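Local structure of Nrps/pks (Streptomyces albus, 4OPF) at residues A[353-358]-A[383-388]; A[213-218]-A[360-365]; A[158-163]-A[336-341]. The protein serves as a ketosynthase domain of the "AT-less" type I polyketide synthase that makes oxazolomycin, probably taking up the growing acyl chain as a thioester. All coordinates share one frame; numbering follows the deposited sequence.

Contact 1 of 3, residues A[353-358]-A[383-388]; sequences RAIVPF and PWPDAP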
ATOM      1  N   ARG A 353     -13.653  -9.135 -27.551  1.00 37.90           N
ATOM      2  CA  ARG A 353     -14.165 -10.515 -27.541  1.00 39.81           C
ATOM      3  C   ARG A 353     -13.321 -11.444 -28.403  1.00 39.05           C
ATOM      4  O   ARG A 353     -13.821 -12.094 -29.311  1.00 38.87           O
ATOM      5  CB  ARG A 353     -15.636 -10.550 -27.976  1.00 44.32           C
ATOM      6  CG  ARG A 353     -16.484  -9.676 -27.081  1.00 49.64           C
ATOM      7  CD  ARG A 353     -17.905  -9.472 -27.559  1.00 60.67           C
ATOM      8  NE  ARG A 353     -18.535  -8.489 -26.669  1.00 78.80           N
ATOM      9  CZ  ARG A 353     -19.824  -8.125 -26.677  1.00 91.21           C
ATOM     10  NH1 ARG A 353     -20.683  -8.662 -27.545  1.00 89.94           N
ATOM     11  NH2 ARG A 353     -20.260  -7.216 -25.795  1.00 89.84           N
ATOM     12  N   ALA A 354     -12.041 -11.506 -28.123  1.00 33.96           N
ATOM     13  CA  ALA A 354     -11.182 -12.373 -28.866  1.00 35.87           C
ATOM     14  C   ALA A 354     -10.062 -12.876 -28.001  1.00 34.29           C
ATOM     15  O   ALA A 354      -9.619 -12.193 -27.059  1.00 33.96           O
ATOM     16  CB  ALA A 354     -10.618 -11.656 -30.092  1.00 37.24           C
ATOM     17  N   ILE A 355      -9.581 -14.052 -28.362  1.00 34.35           N
ATOM     18  CA  ILE A 355      -8.407 -14.620 -27.743  1.00 34.61           C
ATOM     19  C   ILE A 355      -7.254 -14.468 -28.704  1.00 33.91           C
ATOM     20  O   ILE A 355      -7.370 -14.813 -29.846  1.00 31.74           O
ATOM     21  CB  ILE A 355      -8.648 -16.073 -27.379  1.00 39.61           C
ATOM     22  CG1 ILE A 355      -9.798 -16.086 -26.357  1.00 40.54           C
ATOM     23  CG2 ILE A 355      -7.361 -16.653 -26.791  1.00 38.37           C
ATOM     24  CD1 ILE A 355      -9.919 -17.342 -25.565  1.00 44.44           C
ATOM     25  N   VAL A 356      -6.151 -13.904 -28.219  1.00 30.37           N
ATOM     26  CA  VAL A 356      -4.966 -13.741 -29.009  1.00 31.73           C
ATOM     27  C   VAL A 356      -4.060 -14.970 -28.989  1.00 33.46           C
ATOM     28  O   VAL A 356      -4.152 -15.818 -28.105  1.00 33.19           O
ATOM     29  CB  VAL A 356      -4.192 -12.546 -28.556  1.00 30.30           C
ATOM     30  CG1 VAL A 356      -5.083 -11.340 -28.589  1.00 31.16           C
ATOM     31  CG2 VAL A 356      -3.591 -12.753 -27.170  1.00 28.74           C
ATOM     32  N   PRO A 357      -3.187 -15.070 -29.993  1.00 36.10           N
ATOM     33  CA  PRO A 357      -2.293 -16.225 -30.037  1.00 37.73           C
ATOM     34  C   PRO A 357      -1.324 -16.249 -28.867  1.00 36.19           C
ATOM     35  O   PRO A 357      -0.855 -15.203 -28.413  1.00 35.15           O
ATOM     36  CB  PRO A 357      -1.479 -16.025 -31.325  1.00 39.08           C
ATOM     37  CG  PRO A 357      -2.073 -14.898 -32.039  1.00 39.23           C
ATOM     38  CD  PRO A 357      -3.149 -14.264 -31.212  1.00 37.28           C
ATOM     39  N   PHE A 358      -1.001 -17.439 -28.424  1.00 34.89           N
ATOM     40  CA  PHE A 358       0.130 -17.669 -27.571  1.00 35.13           C
ATOM     41  C   PHE A 358       1.337 -18.090 -28.405  1.00 36.39           C
ATOM     42  O   PHE A 358       1.240 -18.989 -29.252  1.00 34.61           O
ATOM     43  CB  PHE A 358      -0.209 -18.744 -26.572  1.00 35.90           C
ATOM     44  CG  PHE A 358       0.931 -19.134 -25.698  1.00 36.91           C
ATOM     45  CD1 PHE A 358       1.467 -18.239 -24.803  1.00 36.01           C
ATOM     46  CD2 PHE A 358       1.483 -20.398 -25.784  1.00 38.38           C
ATOM     47  CE1 PHE A 358       2.528 -18.596 -23.986  1.00 35.88           C
ATOM     48  CE2 PHE A 358       2.527 -20.774 -24.952  1.00 39.67           C
ATOM     49  CZ  PHE A 358       3.060 -19.867 -24.053  1.00 37.78           C
ATOM     50  N   PRO A 383     -12.319 -15.728 -32.321  1.00 49.28           N
ATOM     51  CA  PRO A 383     -13.394 -15.073 -31.602  1.00 46.75           C
ATOM     52  C   PRO A 383     -13.579 -15.763 -30.274  1.00 43.36           C
ATOM     53  O   PRO A 383     -13.139 -16.891 -30.080  1.00 40.52           O
ATOM     54  CB  PRO A 383     -14.620 -15.247 -32.539  1.00 49.86           C
ATOM     55  CG  PRO A 383     -14.208 -16.217 -33.594  1.00 50.12           C
ATOM     56  CD  PRO A 383     -12.722 -16.141 -33.685  1.00 50.20           C
ATOM     57  N   TRP A 384     -14.189 -15.071 -29.329  1.00 40.08           N
ATOM     58  CA  TRP A 384     -14.325 -15.632 -28.009  1.00 39.52           C
ATOM     59  C   TRP A 384     -15.077 -16.949 -28.174  1.00 42.03           C
ATOM     60  O   TRP A 384     -15.999 -17.031 -28.933  1.00 42.19           O
ATOM     61  CB  TRP A 384     -15.055 -14.660 -27.059  1.00 39.87           C
ATOM     62  CG  TRP A 384     -14.800 -14.910 -25.562  1.00 36.89           C
ATOM     63  CD1 TRP A 384     -15.585 -15.615 -24.730  1.00 37.43           C
ATOM     64  CD2 TRP A 384     -13.680 -14.463 -24.773  1.00 34.52           C
ATOM     65  NE1 TRP A 384     -15.046 -15.634 -23.491  1.00 37.55           N
ATOM     66  CE2 TRP A 384     -13.876 -14.927 -23.488  1.00 33.39           C
ATOM     67  CE3 TRP A 384     -12.561 -13.676 -25.035  1.00 34.64           C
ATOM     68  CZ2 TRP A 384     -12.999 -14.691 -22.473  1.00 31.75           C
ATOM     69  CZ3 TRP A 384     -11.675 -13.410 -24.002  1.00 33.32           C
ATOM     70  CH2 TRP A 384     -11.919 -13.910 -22.731  1.00 33.43           C
ATOM     71  N   PRO A 385     -14.668 -17.992 -27.460  1.00 43.83           N
ATOM     72  CA  PRO A 385     -15.435 -19.217 -27.537  1.00 44.75           C
ATOM     73  C   PRO A 385     -16.828 -19.051 -26.959  1.00 46.22           C
ATOM     74  O   PRO A 385     -17.170 -18.003 -26.463  1.00 42.49           O
ATOM     75  CB  PRO A 385     -14.633 -20.206 -26.693  1.00 44.70           C
ATOM     76  CG  PRO A 385     -13.656 -19.425 -25.922  1.00 42.67           C
ATOM     77  CD  PRO A 385     -13.526 -18.076 -26.534  1.00 43.07           C
ATOM     78  N   ASP A 386     -17.615 -20.115 -27.017  1.00 48.08           N
ATOM     79  CA  ASP A 386     -18.979 -20.108 -26.512  1.00 50.97           C
ATOM     80  C   ASP A 386     -18.909 -20.375 -24.996  1.00 46.77           C
ATOM     81  O   ASP A 386     -19.105 -21.486 -24.535  1.00 46.25           O
ATOM     82  CB  ASP A 386     -19.811 -21.173 -27.280  1.00 59.40           C
ATOM     83  CG  ASP A 386     -21.303 -21.061 -27.020  1.00 65.66           C
ATOM     84  OD1 ASP A 386     -21.696 -20.292 -26.107  1.00 70.20           O
ATOM     85  OD2 ASP A 386     -22.082 -21.756 -27.721  1.00 76.44           O
ATOM     86  N   ALA A 387     -18.596 -19.326 -24.235  1.00 43.80           N
ATOM     87  CA  ALA A 387     -18.301 -19.435 -22.809  1.00 41.87           C
ATOM     88  C   ALA A 387     -18.257 -18.026 -22.238  1.00 39.71           C
ATOM     89  O   ALA A 387     -18.168 -17.077 -22.983  1.00 37.60           O
ATOM     90  CB  ALA A 387     -16.961 -20.132 -22.621  1.00 41.89           C
ATOM     91  N   PRO A 388     -18.350 -17.879 -20.910  1.00 39.67           N
ATOM     92  CA  PRO A 388     -18.518 -16.514 -20.417  1.00 38.16           C
ATOM     93  C   PRO A 388     -17.296 -15.596 -20.655  1.00 38.16           C
ATOM     94  O   PRO A 388     -16.126 -16.076 -20.752  1.00 34.89           O
ATOM     95  CB  PRO A 388     -18.781 -16.708 -18.921  1.00 38.97           C
ATOM     96  CG  PRO A 388     -19.352 -18.084 -18.816  1.00 40.19           C
ATOM     97  CD  PRO A 388     -18.727 -18.893 -19.906  1.00 39.88           C
TER

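Contact 2 of 3, residues A[213-218]-A[360-365]; sequences VFDRRA and SGRQPL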
ATOM      1  N   VAL A 213       8.667 -20.099 -22.653  1.00 69.20           N
ATOM      2  CA  VAL A 213       7.927 -20.469 -21.453  1.00 65.79           C
ATOM      3  C   VAL A 213       7.068 -21.717 -21.683  1.00 68.87           C
ATOM      4  O   VAL A 213       6.824 -22.099 -22.833  1.00 69.07           O
ATOM      5  CB  VAL A 213       7.152 -19.250 -20.856  1.00 57.01           C
ATOM      6  CG1 VAL A 213       6.087 -18.703 -21.801  1.00 56.64           C
ATOM      7  CG2 VAL A 213       6.559 -19.602 -19.511  1.00 56.16           C
ATOM      8  N   PHE A 214       6.696 -22.384 -20.571  1.00 67.63           N
ATOM      9  CA  PHE A 214       5.908 -23.666 -20.553  1.00 68.14           C
ATOM     10  C   PHE A 214       6.468 -24.726 -21.525  1.00 67.03           C
ATOM     11  O   PHE A 214       5.716 -25.455 -22.171  1.00 68.03           O
ATOM     12  CB  PHE A 214       4.392 -23.424 -20.766  1.00 60.14           C
ATOM     13  CG  PHE A 214       3.794 -22.543 -19.725  1.00 50.55           C
ATOM     14  CD1 PHE A 214       3.870 -22.891 -18.380  1.00 51.36           C
ATOM     15  CD2 PHE A 214       3.200 -21.338 -20.063  1.00 51.55           C
ATOM     16  CE1 PHE A 214       3.358 -22.055 -17.387  1.00 48.70           C
ATOM     17  CE2 PHE A 214       2.686 -20.502 -19.074  1.00 46.76           C
ATOM     18  CZ  PHE A 214       2.753 -20.877 -17.737  1.00 46.13           C
ATOM     19  N   ASP A 215       7.796 -24.827 -21.497  1.00 67.65           N
ATOM     20  CA  ASP A 215       8.618 -25.271 -22.612  1.00 73.10           C
ATOM     21  C   ASP A 215      10.033 -25.597 -22.094  1.00 80.84           C
ATOM     22  O   ASP A 215      10.569 -24.865 -21.249  1.00 76.11           O
ATOM     23  CB  ASP A 215       8.733 -24.101 -23.597  1.00 72.13           C
ATOM     24  CG  ASP A 215       9.479 -24.464 -24.869  1.00 73.97           C
ATOM     25  OD1 ASP A 215      10.705 -24.724 -24.853  1.00 70.92           O
ATOM     26  OD2 ASP A 215       8.828 -24.455 -25.920  1.00 73.71           O
ATOM     27  N   ARG A 216      10.669 -26.641 -22.631  1.00 86.05           N
ATOM     28  CA  ARG A 216      12.040 -27.046 -22.201  1.00 88.13           C
ATOM     29  C   ARG A 216      13.225 -26.065 -22.435  1.00 85.97           C
ATOM     30  O   ARG A 216      14.260 -26.194 -21.775  1.00 81.01           O
ATOM     31  CB  ARG A 216      12.421 -28.381 -22.838  1.00 90.87           C
ATOM     32  CG  ARG A 216      11.752 -29.568 -22.205  1.00 90.96           C
ATOM     33  CD  ARG A 216      12.462 -30.825 -22.663  1.00 99.73           C
ATOM     34  NE  ARG A 216      12.125 -31.249 -24.043  1.00103.57           N
ATOM     35  CZ  ARG A 216      12.986 -31.651 -25.003  1.00112.72           C
ATOM     36  NH1 ARG A 216      14.306 -31.722 -24.794  1.00111.87           N
ATOM     37  NH2 ARG A 216      12.516 -32.014 -26.207  1.00112.27           N
ATOM     38  N   ARG A 217      13.109 -25.124 -23.368  1.00 87.99           N
ATOM     39  CA  ARG A 217      14.198 -24.158 -23.595  1.00 90.51           C
ATOM     40  C   ARG A 217      14.144 -22.951 -22.643  1.00 87.45           C
ATOM     41  O   ARG A 217      15.034 -22.091 -22.683  1.00 84.85           O
ATOM     42  CB  ARG A 217      14.203 -23.699 -25.050  1.00 96.23           C
ATOM     43  CG  ARG A 217      14.606 -24.811 -26.016  1.00104.46           C
ATOM     44  CD  ARG A 217      14.133 -24.506 -27.434  1.00111.24           C
ATOM     45  NE  ARG A 217      12.673 -24.607 -27.579  1.00110.36           N
ATOM     46  CZ  ARG A 217      11.999 -24.326 -28.692  1.00107.61           C
ATOM     47  NH1 ARG A 217      12.636 -23.907 -29.785  1.00107.61           N
ATOM     48  NH2 ARG A 217      10.680 -24.458 -28.712  1.00101.29           N
ATOM     49  N   ALA A 218      13.118 -22.906 -21.784  1.00 83.33           N
ATOM     50  CA  ALA A 218      12.875 -21.760 -20.869  1.00 82.02           C
ATOM     51  C   ALA A 218      14.087 -21.348 -19.989  1.00 83.00           C
ATOM     52  O   ALA A 218      14.583 -22.140 -19.178  1.00 74.47           O
ATOM     53  CB  ALA A 218      11.631 -22.025 -20.003  1.00 76.13           C
ATOM     54  N   SER A 360       4.810 -19.135 -27.310  1.00 55.95           N
ATOM     55  CA  SER A 360       5.742 -20.215 -26.901  0.60 60.07           C
ATOM     56  C   SER A 360       5.070 -21.603 -26.731  1.00 65.46           C
ATOM     57  O   SER A 360       4.256 -21.997 -27.583  1.00 71.04           O
ATOM     58  CB  SER A 360       6.504 -19.795 -25.637  0.60 56.43           C
ATOM     59  OG  SER A 360       7.571 -20.681 -25.376  0.60 53.65           O
ATOM     60  N   GLY A 361       5.423 -22.359 -25.661  1.00 67.93           N
ATOM     61  CA  GLY A 361       4.809 -23.675 -25.323  1.00 73.98           C
ATOM     62  C   GLY A 361       5.061 -24.854 -26.279  1.00 85.59           C
ATOM     63  O   GLY A 361       4.386 -25.901 -26.210  1.00 77.26           O
ATOM     64  N   ARG A 362       6.083 -24.703 -27.123  1.00 96.40           N
ATOM     65  CA  ARG A 362       6.253 -25.510 -28.336  1.00103.71           C
ATOM     66  C   ARG A 362       7.210 -26.693 -28.072  1.00114.06           C
ATOM     67  O   ARG A 362       7.866 -27.196 -28.996  1.00134.19           O
ATOM     68  CB  ARG A 362       6.762 -24.647 -29.536  1.00103.73           C
ATOM     69  CG  ARG A 362       6.730 -23.111 -29.404  1.00100.65           C
ATOM     70  CD  ARG A 362       8.044 -22.559 -28.845  1.00 97.43           C
ATOM     71  NE  ARG A 362       8.226 -21.139 -29.114  1.00 97.76           N
ATOM     72  CZ  ARG A 362       8.944 -20.301 -28.368  1.00 93.93           C
ATOM     73  NH1 ARG A 362       9.538 -20.713 -27.248  1.00 86.68           N
ATOM     74  NH2 ARG A 362       9.028 -19.018 -28.730  1.00 92.58           N
ATOM     75  N   GLN A 363       7.275 -27.136 -26.817  1.00116.67           N
ATOM     76  CA  GLN A 363       8.215 -28.175 -26.385  1.00123.22           C
ATOM     77  C   GLN A 363       7.787 -28.575 -24.969  1.00125.75           C
ATOM     78  O   GLN A 363       8.447 -28.218 -23.984  1.00120.30           O
ATOM     79  CB  GLN A 363       9.665 -27.645 -26.431  1.00125.74           C
ATOM     80  CG  GLN A 363      10.759 -28.710 -26.463  1.00128.82           C
ATOM     81  CD  GLN A 363      11.990 -28.282 -27.256  1.00129.63           C
ATOM     82  OE1 GLN A 363      13.069 -28.068 -26.690  1.00119.00           O
ATOM     83  NE2 GLN A 363      11.829 -28.155 -28.576  1.00130.47           N
ATOM     84  N   PRO A 364       6.668 -29.325 -24.865  1.00127.32           N
ATOM     85  CA  PRO A 364       5.986 -29.397 -23.577  1.00129.67           C
ATOM     86  C   PRO A 364       6.897 -29.917 -22.460  1.00123.82           C
ATOM     87  O   PRO A 364       7.936 -30.545 -22.715  1.00107.71           O
ATOM     88  CB  PRO A 364       4.795 -30.335 -23.847  1.00128.53           C
ATOM     89  CG  PRO A 364       5.226 -31.179 -24.994  1.00128.34           C
ATOM     90  CD  PRO A 364       6.167 -30.336 -25.816  1.00127.84           C
ATOM     91  N   LEU A 365       6.494 -29.640 -21.229  1.00116.50           N
ATOM     92  CA  LEU A 365       7.302 -29.951 -20.068  1.00105.16           C
ATOM     93  C   LEU A 365       7.262 -31.450 -19.892  1.00100.95           C
ATOM     94  O   LEU A 365       6.459 -32.121 -20.532  1.00106.42           O
ATOM     95  CB  LEU A 365       6.771 -29.210 -18.836  1.00105.78           C
ATOM     96  CG  LEU A 365       6.813 -27.669 -18.869  1.00 97.18           C
ATOM     97  CD1 LEU A 365       8.067 -27.137 -19.559  1.00 92.44           C
ATOM     98  CD2 LEU A 365       5.567 -27.126 -19.546  1.00 98.64           C
TER

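Contact 3 of 3, residues A[158-163]-A[336-341]; sequences TACSSA and CAEGIA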
ATOM      1  N   THR A 158       6.879  -4.580  -5.518  1.00 37.93           N
ATOM      2  CA  THR A 158       6.908  -6.011  -5.201  1.00 36.64           C
ATOM      3  C   THR A 158       7.280  -6.714  -6.487  1.00 37.82           C
ATOM      4  O   THR A 158       6.751  -7.777  -6.811  1.00 41.50           O
ATOM      5  CB  THR A 158       5.547  -6.539  -4.682  1.00 33.84           C
ATOM      6  OG1 THR A 158       4.508  -6.182  -5.579  1.00 32.48           O
ATOM      7  CG2 THR A 158       5.185  -5.997  -3.307  1.00 37.07           C
ATOM      8  N   ALA A 159       8.225  -6.117  -7.206  1.00 37.82           N
ATOM      9  CA  ALA A 159       8.782  -6.668  -8.453  1.00 38.69           C
ATOM     10  C   ALA A 159       7.679  -6.866  -9.468  1.00 40.55           C
ATOM     11  O   ALA A 159       6.872  -5.923  -9.691  1.00 39.40           O
ATOM     12  CB  ALA A 159       9.591  -7.943  -8.176  1.00 40.57           C
ATOM     13  N   CYS A 160       7.549  -8.070 -10.042  1.00 37.60           N
ATOM     14  CA  CYS A 160       6.649  -8.248 -11.183  1.00 37.61           C
ATOM     15  C   CYS A 160       5.189  -8.136 -10.797  1.00 35.23           C
ATOM     16  O   CYS A 160       4.332  -7.843 -11.654  1.00 37.23           O
ATOM     17  CB  CYS A 160       6.920  -9.591 -11.887  1.00 45.04           C
ATOM     18  SG  CYS A 160       6.529 -11.041 -10.863  1.00 52.37           S
ATOM     19  N   SER A 161       4.880  -8.337  -9.517  1.00 32.98           N
ATOM     20  CA  SER A 161       3.499  -8.207  -9.057  1.00 30.51           C
ATOM     21  C   SER A 161       3.107  -6.773  -8.635  1.00 26.25           C
ATOM     22  O   SER A 161       1.977  -6.551  -8.274  1.00 24.38           O
ATOM     23  CB  SER A 161       3.210  -9.173  -7.916  1.00 32.73           C
ATOM     24  OG  SER A 161       4.096  -8.905  -6.857  1.00 37.89           O
ATOM     25  N   SER A 162       3.997  -5.814  -8.781  1.00 25.49           N
ATOM     26  CA  SER A 162       3.783  -4.454  -8.241  1.00 25.39           C
ATOM     27  C   SER A 162       2.474  -3.830  -8.733  1.00 24.39           C
ATOM     28  O   SER A 162       1.734  -3.272  -7.939  1.00 22.98           O
ATOM     29  CB  SER A 162       4.906  -3.539  -8.635  1.00 25.96           C
ATOM     30  OG  SER A 162       6.132  -3.980  -8.090  1.00 30.25           O
ATOM     31  N   ALA A 163       2.201  -3.917 -10.019  1.00 25.86           N
ATOM     32  CA  ALA A 163       0.987  -3.282 -10.560  1.00 29.09           C
ATOM     33  C   ALA A 163      -0.314  -3.944 -10.111  1.00 25.59           C
ATOM     34  O   ALA A 163      -1.330  -3.258  -9.926  1.00 23.26           O
ATOM     35  CB  ALA A 163       1.026  -3.215 -12.085  1.00 31.49           C
ATOM     36  N   CYS A 336       8.181  -4.265 -13.050  1.00 38.66           N
ATOM     37  CA  CYS A 336       7.034  -3.697 -12.276  1.00 34.85           C
ATOM     38  C   CYS A 336       5.826  -3.438 -13.123  1.00 32.98           C
ATOM     39  O   CYS A 336       4.731  -3.381 -12.649  1.00 37.26           O
ATOM     40  CB  CYS A 336       7.455  -2.404 -11.488  1.00 35.39           C
ATOM     41  SG  CYS A 336       8.722  -2.770 -10.214  1.00 42.50           S
ATOM     42  N   ALA A 337       6.019  -3.217 -14.395  1.00 34.37           N
ATOM     43  CA  ALA A 337       4.890  -3.080 -15.290  1.00 37.02           C
ATOM     44  C   ALA A 337       4.299  -4.417 -15.835  1.00 39.09           C
ATOM     45  O   ALA A 337       3.422  -4.388 -16.708  1.00 39.01           O
ATOM     46  CB  ALA A 337       5.321  -2.207 -16.473  1.00 37.57           C
ATOM     47  N   GLU A 338       4.792  -5.568 -15.395  1.00 42.44           N
ATOM     48  CA  GLU A 338       4.372  -6.867 -16.009  1.00 41.62           C
ATOM     49  C   GLU A 338       2.898  -7.083 -15.803  1.00 38.20           C
ATOM     50  O   GLU A 338       2.167  -7.509 -16.750  1.00 35.04           O
ATOM     51  CB  GLU A 338       5.151  -8.091 -15.432  1.00 50.92           C
ATOM     52  CG  GLU A 338       4.657  -9.487 -15.902  1.00 61.03           C
ATOM     53  CD  GLU A 338       3.870 -10.287 -14.839  1.00 76.48           C
ATOM     54  OE1 GLU A 338       2.625 -10.160 -14.756  1.00 89.41           O
ATOM     55  OE2 GLU A 338       4.477 -11.084 -14.087  1.00 82.60           O
ATOM     56  N   GLY A 339       2.470  -6.870 -14.561  1.00 28.05           N
ATOM     57  CA  GLY A 339       1.091  -7.063 -14.235  1.00 28.93           C
ATOM     58  C   GLY A 339       0.211  -6.146 -15.048  1.00 31.70           C
ATOM     59  O   GLY A 339      -0.920  -6.508 -15.397  1.00 32.58           O
ATOM     60  N   ILE A 340       0.696  -4.930 -15.328  1.00 31.69           N
ATOM     61  CA  ILE A 340      -0.197  -3.963 -15.933  1.00 28.30           C
ATOM     62  C   ILE A 340      -0.278  -4.297 -17.426  1.00 24.72           C
ATOM     63  O   ILE A 340      -1.316  -4.094 -18.007  1.00 24.22           O
ATOM     64  CB  ILE A 340       0.174  -2.452 -15.667  1.00 29.49           C
ATOM     65  CG1 ILE A 340      -1.032  -1.577 -15.980  1.00 29.72           C
ATOM     66  CG2 ILE A 340       1.294  -1.988 -16.525  1.00 29.21           C
ATOM     67  CD1 ILE A 340      -2.064  -1.700 -14.900  1.00 33.98           C
ATOM     68  N   ALA A 341       0.790  -4.798 -18.029  1.00 23.34           N
ATOM     69  CA  ALA A 341       0.738  -5.292 -19.403  1.00 24.88           C
ATOM     70  C   ALA A 341      -0.243  -6.448 -19.589  1.00 26.91           C
ATOM     71  O   ALA A 341      -1.015  -6.481 -20.549  1.00 25.92           O
ATOM     72  CB  ALA A 341       2.103  -5.712 -19.855  1.00 27.10           C
TER
HETATM   73  O   HOH W   1       3.244  -5.566 -12.226  1.00 32.95           O

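Contact 1 of 3, residues A[353-358]-A[383-388]
The indole of W384 turns the CE3 corner of its six-membered ring to the backbone of A354, whose N lies near the ring plane at the edge, 3.8 Å from CE3. P385 CD, from the next residue, rests on one face, 3.5 Å above the plane and offset toward the rim, while A387 O sits in plane at another edge. The side chain of I355 crosses that of W384 at about a right angle, with CG1 3.9 Å from CE3. Its CD1 carries on to P385 CD at 3.8 Å. CG of W384 stands anti to the backbone N (chi1 -158°), and NE1 is tied to P388 O at 3.0 Å, which fixes the ring's rotation. An alanine in place of W384 would probably leave I355 CG1 without its aromatic partner and take the indole N-H from P388 O. A354 and P383 form an antiparallel non-hydrogen-bonded pair, and beside it W384 N donates to R353 O at 3.0 Å. R353, with positive phi, closes helix 338-352 in a Schellman motif, so the short ribbon of 354-355 with 382-383 starts right at the helix end. One backbone bond joins the two segments, and I355 with T382 continues the ribbon; the rest is mainly van der Waals contact round the indole, with M349 and L350 of the helix also touching it.

Contact 2 of 3, residues A[213-218]-A[360-365]
Q363 slides its amide between the guanidinium groups of R216 and R217. On the R216 side, OE1 stands 3.9 Å above the guanidinium plane, over its centre. On the R217 side the groups are nearly parallel, 14° apart, and NE2 lies 3.6 Å above the plane, offset toward the rim. CG of Q363 is anti to the backbone N (chi1 -161°), and its CB passes the D215 carboxylate, 3.3 Å from OD2. That carboxylate organises the turn. OD1 takes R217 N through its anti lone pair in an almost straight bond of 2.9 Å, an Asx turn laid over the type I turn from D215 to A218. OD2 makes a weak, long salt bridge with R217 NH2 at 3.4 Å and receives a weak bond from R362 N. R362 brings its CD to 3.3 Å from R217 NH2, and its guanidinium is turned 63° from that of R217; the two like charges lie close together, and the D215 carboxylate probably eases their repulsion. The backbones are joined more firmly where R216 N donates to Q363 O at 3.0 Å. Farther back, V213 N donates to S360 OG at 3.0 Å, a less certain bond because S360 is modelled in two conformers, and the methyls of L365 press on the peptide between F214 and D215. The contact thus joins two loops, one leading from strand 181-188 to strand 226-234 and the other from strand 354-355 to strand 375-376. Helix 300-314 backs them both: F214 N binds D303 OD2, the F214 side chain packs on E306 and L307, and L365 touches Q300.

Contact 3 of 3, residues A[158-163]-A[336-341]
E338 reaches over C160 from its own helix start. Its CB lies 3.9 Å from C160 O; CG continues anti to the backbone N (chi1 173°), the chain then bends at chi2, and CD comes back to 4.0 Å from the same carbonyl. At the tip, OE2 sits 3.6 Å from C160 CB and 3.8 Å from SG, and a weak hydrogen bond joins it to S395 OG. No clear direct hydrogen bond crosses between the segments. A single buried water does the joining: it donates to C160 O and C336 O, and accepts from A163 N and G339 N, the last at 2.8 Å, so four backbone groups are satisfied at once. Next to it the A163 methyl packs on I340 CB at 3.8 Å, close against G339, where a side chain would point into the contact. A159 O meets C336 CA and also accepts from S162 N and S162 OG, while S162 OG accepts a hydrogen bond from T158 N. The T-A-C-S-S sequence leading into helix 162-175, with H333 touching C160, is consistent with the nucleophilic-cysteine site of thiolase-fold ketosynthases, here braced against the start of the second central helix, 338-352.

All three contacts belong to one ketosynthase fold and hang on helix 338-352 and the chain that follows it. Contact 3 takes the start of that helix, about 7 Å from the centre of the chain; contact 1 begins as the helix ends, and the chain runs on into 360-365 of contact 2. Their centres stand 22 to 24 Å apart. Contacts 1 and 2 touch, through F358 CZ against V213 CG1 and F214 CD2, whereas contact 3 stays about 9 Å from contact 1 and about 10 Å from contact 2 at nearest atoms. In sequence contact 2 alternates with both others. The run from helix 338-352 to 360-365 links the buried, probably catalytic centre to outer loops.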